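ActII protein (Streptomyces coelicolor, PDB 2OPT) probably acts as a TetR-family transcriptional repressor that binds regulatory DNA through a helix-turn-helix motif. Local coordinates at residues Pro68-Gly73 against Met118-Ser123. Residues are numbered along the deposited sequence; the frame is centred on the assembly and turned at random.
Sequences PEPEPG and MNLLRS
Leu120 CG lies anti to the backbone N (chi1 -173°) and chi2 (51°) sets CD1, leaving one methyl for each of two prolines: CD1 lies 4.1 Å from CG of Pro70, CD2 4.2 Å from CG of Pro68. The CB of Pro70 points toward the helix, and its ring meets Asn119, Leu120 and Ser123. Pro70 also packs CD 3.8 Å from ND2 of Asn119, the Asn119 side chain crossing that of Pro70 at about a right angle, and its CB rests 3.8 Å from OG of Ser123. That hydroxyl turns back on its own segment and donates to the carbonyl O of Leu120 at 2.6 Å; the same oxygen also accepts a hydrogen bond from NE1 of Trp75, so two donors grip it. No direct hydrogen bond joins the segments. Instead Glu69, whose CB points away from the helix, bends at chi2 (61°) and brings its carboxylate back, where a water spans the gap, accepting from ND2 of Asn119 at 3.0 Å and donating weakly to Glu69 OE2. The carboxylate's stronger partner is Arg116, in a salt bridge through OE1, while OD1 of Asn119 is hydrogen-bonded to ND2 of Asn184 of the second subunit. Pro68 and Leu120 both also touch Gln78 of helix 75-92. This is surface packing of an extended, proline-rich interhelical loop across the C-terminal part of helix 108-123, within the all-helical C-terminal domain of a TetR-family regulator.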
ATOM      1  N   PRO A  68      17.777   5.497 -13.911  1.00 34.87           N
ATOM      2  CA  PRO A  68      18.630   6.002 -14.981  1.00 35.67           C
ATOM      3  C   PRO A  68      18.955   7.467 -14.855  1.00 37.05           C
ATOM      4  O   PRO A  68      18.239   8.245 -14.171  1.00 36.00           O
ATOM      5  CB  PRO A  68      17.780   5.749 -16.221  1.00 38.30           C
ATOM      6  CG  PRO A  68      16.371   5.846 -15.708  1.00 35.66           C
ATOM      7  CD  PRO A  68      16.411   5.182 -14.388  1.00 34.79           C
ATOM      8  N   GLU A  69      20.071   7.853 -15.468  1.00 38.14           N
ATOM      9  CA  GLU A  69      20.384   9.275 -15.618  1.00 39.99           C
ATOM     10  C   GLU A  69      19.351   9.871 -16.574  1.00 38.78           C
ATOM     11  O   GLU A  69      19.011   9.219 -17.570  1.00 38.91           O
ATOM     12  CB  GLU A  69      21.790   9.396 -16.194  1.00 42.39           C
ATOM     13  CG  GLU A  69      22.483  10.725 -15.841  1.00 49.91           C
ATOM     14  CD  GLU A  69      22.662  10.941 -14.305  1.00 53.13           C
ATOM     15  OE1 GLU A  69      22.928   9.969 -13.564  1.00 57.58           O
ATOM     16  OE2 GLU A  69      22.581  12.095 -13.851  1.00 57.43           O
ATOM     17  N   PRO A  70      18.817  11.063 -16.281  1.00 38.55           N
ATOM     18  CA  PRO A  70      17.750  11.579 -17.172  1.00 39.28           C
ATOM     19  C   PRO A  70      18.138  11.705 -18.666  1.00 40.55           C
ATOM     20  O   PRO A  70      19.200  12.217 -18.977  1.00 41.54           O
ATOM     21  CB  PRO A  70      17.451  12.956 -16.562  1.00 40.23           C
ATOM     22  CG  PRO A  70      17.793  12.775 -15.120  1.00 38.62           C
ATOM     23  CD  PRO A  70      19.021  11.964 -15.125  1.00 39.12           C
ATOM     24  N   GLU A  71      17.278  11.197 -19.550  1.00 40.88           N
ATOM     25  CA  GLU A  71      17.384  11.360 -20.993  1.00 42.92           C
ATOM     26  C   GLU A  71      16.226  12.200 -21.536  1.00 43.97           C
ATOM     27  O   GLU A  71      15.080  11.723 -21.559  1.00 43.21           O
ATOM     28  CB  GLU A  71      17.356  10.004 -21.696  1.00 43.17           C
ATOM     29  CG  GLU A  71      18.685   9.378 -21.863  1.00 45.59           C
ATOM     30  CD  GLU A  71      18.552   7.905 -22.181  1.00 50.96           C
ATOM     31  OE1 GLU A  71      17.555   7.532 -22.872  1.00 51.55           O
ATOM     32  OE2 GLU A  71      19.432   7.131 -21.723  1.00 49.89           O
ATOM     33  N   PRO A  72      16.524  13.443 -22.001  1.00 46.17           N
ATOM     34  CA  PRO A  72      15.517  14.349 -22.574  1.00 47.07           C
ATOM     35  C   PRO A  72      14.623  13.647 -23.600  1.00 48.23           C
ATOM     36  O   PRO A  72      15.101  12.909 -24.491  1.00 48.61           O
ATOM     37  CB  PRO A  72      16.369  15.434 -23.215  1.00 49.05           C
ATOM     38  CG  PRO A  72      17.590  15.501 -22.331  1.00 49.66           C
ATOM     39  CD  PRO A  72      17.873  14.055 -22.003  1.00 47.17           C
ATOM     40  N   GLY A  73      13.319  13.831 -23.438  1.00 48.23           N
ATOM     41  CA  GLY A  73      12.384  13.192 -24.335  1.00 48.90           C
ATOM     42  C   GLY A  73      11.999  11.766 -24.051  1.00 47.90           C
ATOM     43  O   GLY A  73      11.140  11.233 -24.750  1.00 49.87           O
ATOM     44  N   MET A 118      14.567  11.524  -7.418  1.00 27.92           N
ATOM     45  CA  MET A 118      14.104  12.879  -7.433  1.00 28.25           C
ATOM     46  C   MET A 118      14.736  13.665  -8.571  1.00 29.78           C
ATOM     47  O   MET A 118      14.077  14.505  -9.160  1.00 30.55           O
ATOM     48  CB  MET A 118      14.450  13.553  -6.109  1.00 28.05           C
ATOM     49  CG  MET A 118      13.633  12.975  -4.970  1.00 29.07           C
ATOM     50  SD  MET A 118      11.844  13.130  -5.237  1.00 32.47           S
ATOM     51  CE  MET A 118      11.267  11.762  -4.268  1.00 33.51           C
ATOM     52  N   ASN A 119      16.016  13.423  -8.869  1.00 29.65           N
ATOM     53  CA  ASN A 119      16.610  14.052 -10.023  1.00 31.00           C
ATOM     54  C   ASN A 119      15.753  13.765 -11.253  1.00 31.52           C
ATOM     55  O   ASN A 119      15.443  14.692 -12.024  1.00 32.76           O
ATOM     56  CB  ASN A 119      18.076  13.617 -10.232  1.00 31.07           C
ATOM     57  CG  ASN A 119      18.862  14.606 -11.069  1.00 34.13           C
ATOM     58  OD1 ASN A 119      18.802  15.802 -10.853  1.00 37.33           O
ATOM     59  ND2 ASN A 119      19.623  14.102 -12.008  1.00 38.75           N
ATOM     60  N   LEU A 120      15.366  12.504 -11.452  1.00 30.91           N
ATOM     61  CA  LEU A 120      14.605  12.129 -12.665  1.00 32.24           C
ATOM     62  C   LEU A 120      13.228  12.798 -12.696  1.00 33.51           C
ATOM     63  O   LEU A 120      12.788  13.310 -13.728  1.00 35.09           O
ATOM     64  CB  LEU A 120      14.389  10.620 -12.719  1.00 31.69           C
ATOM     65  CG  LEU A 120      13.748   9.972 -13.976  1.00 33.96           C
ATOM     66  CD1 LEU A 120      14.437  10.390 -15.272  1.00 31.88           C
ATOM     67  CD2 LEU A 120      13.699   8.446 -13.859  1.00 30.56           C
ATOM     68  N   LEU A 121      12.537  12.744 -11.571  1.00 33.08           N
ATOM     69  CA  LEU A 121      11.184  13.325 -11.458  1.00 34.24           C
ATOM     70  C   LEU A 121      11.164  14.820 -11.746  1.00 35.44           C
ATOM     71  O   LEU A 121      10.405  15.288 -12.591  1.00 36.95           O
ATOM     72  CB  LEU A 121      10.553  12.997 -10.105  1.00 32.66           C
ATOM     73  CG  LEU A 121      10.275  11.498  -9.855  1.00 35.32           C
ATOM     74  CD1 LEU A 121       9.958  11.198  -8.371  1.00 34.61           C
ATOM     75  CD2 LEU A 121       9.224  10.865 -10.786  1.00 36.26           C
ATOM     76  N   ARG A 122      12.028  15.568 -11.086  1.00 36.10           N
ATOM     77  CA  ARG A 122      12.196  16.989 -11.388  1.00 38.86           C
ATOM     78  C   ARG A 122      12.617  17.321 -12.815  1.00 40.03           C
ATOM     79  O   ARG A 122      12.219  18.343 -13.367  1.00 41.84           O
ATOM     80  CB  ARG A 122      13.169  17.640 -10.403  1.00 40.27           C
ATOM     81  CG  ARG A 122      12.705  17.514  -8.978  1.00 44.29           C
ATOM     82  CD  ARG A 122      12.717  18.834  -8.295  1.00 51.16           C
ATOM     83  NE  ARG A 122      14.003  19.026  -7.681  1.00 59.29           N
ATOM     84  CZ  ARG A 122      14.507  20.179  -7.254  1.00 61.92           C
ATOM     85  NH1 ARG A 122      13.815  21.320  -7.351  1.00 63.98           N
ATOM     86  NH2 ARG A 122      15.735  20.163  -6.731  1.00 62.53           N
ATOM     87  N   SER A 123      13.455  16.493 -13.408  1.00 39.83           N
ATOM     88  CA  SER A 123      13.867  16.696 -14.784  1.00 40.57           C
ATOM     89  C   SER A 123      12.664  16.700 -15.724  1.00 41.43           C
ATOM     90  O   SER A 123      12.741  17.238 -16.800  1.00 43.07           O
ATOM     91  CB  SER A 123      14.858  15.635 -15.205  1.00 39.77           C
ATOM     92  OG  SER A 123      14.149  14.467 -15.550  1.00 39.71           O
TER
HETATM   93  O   HOH W   1      20.766  11.310 -11.673  1.00 33.15           O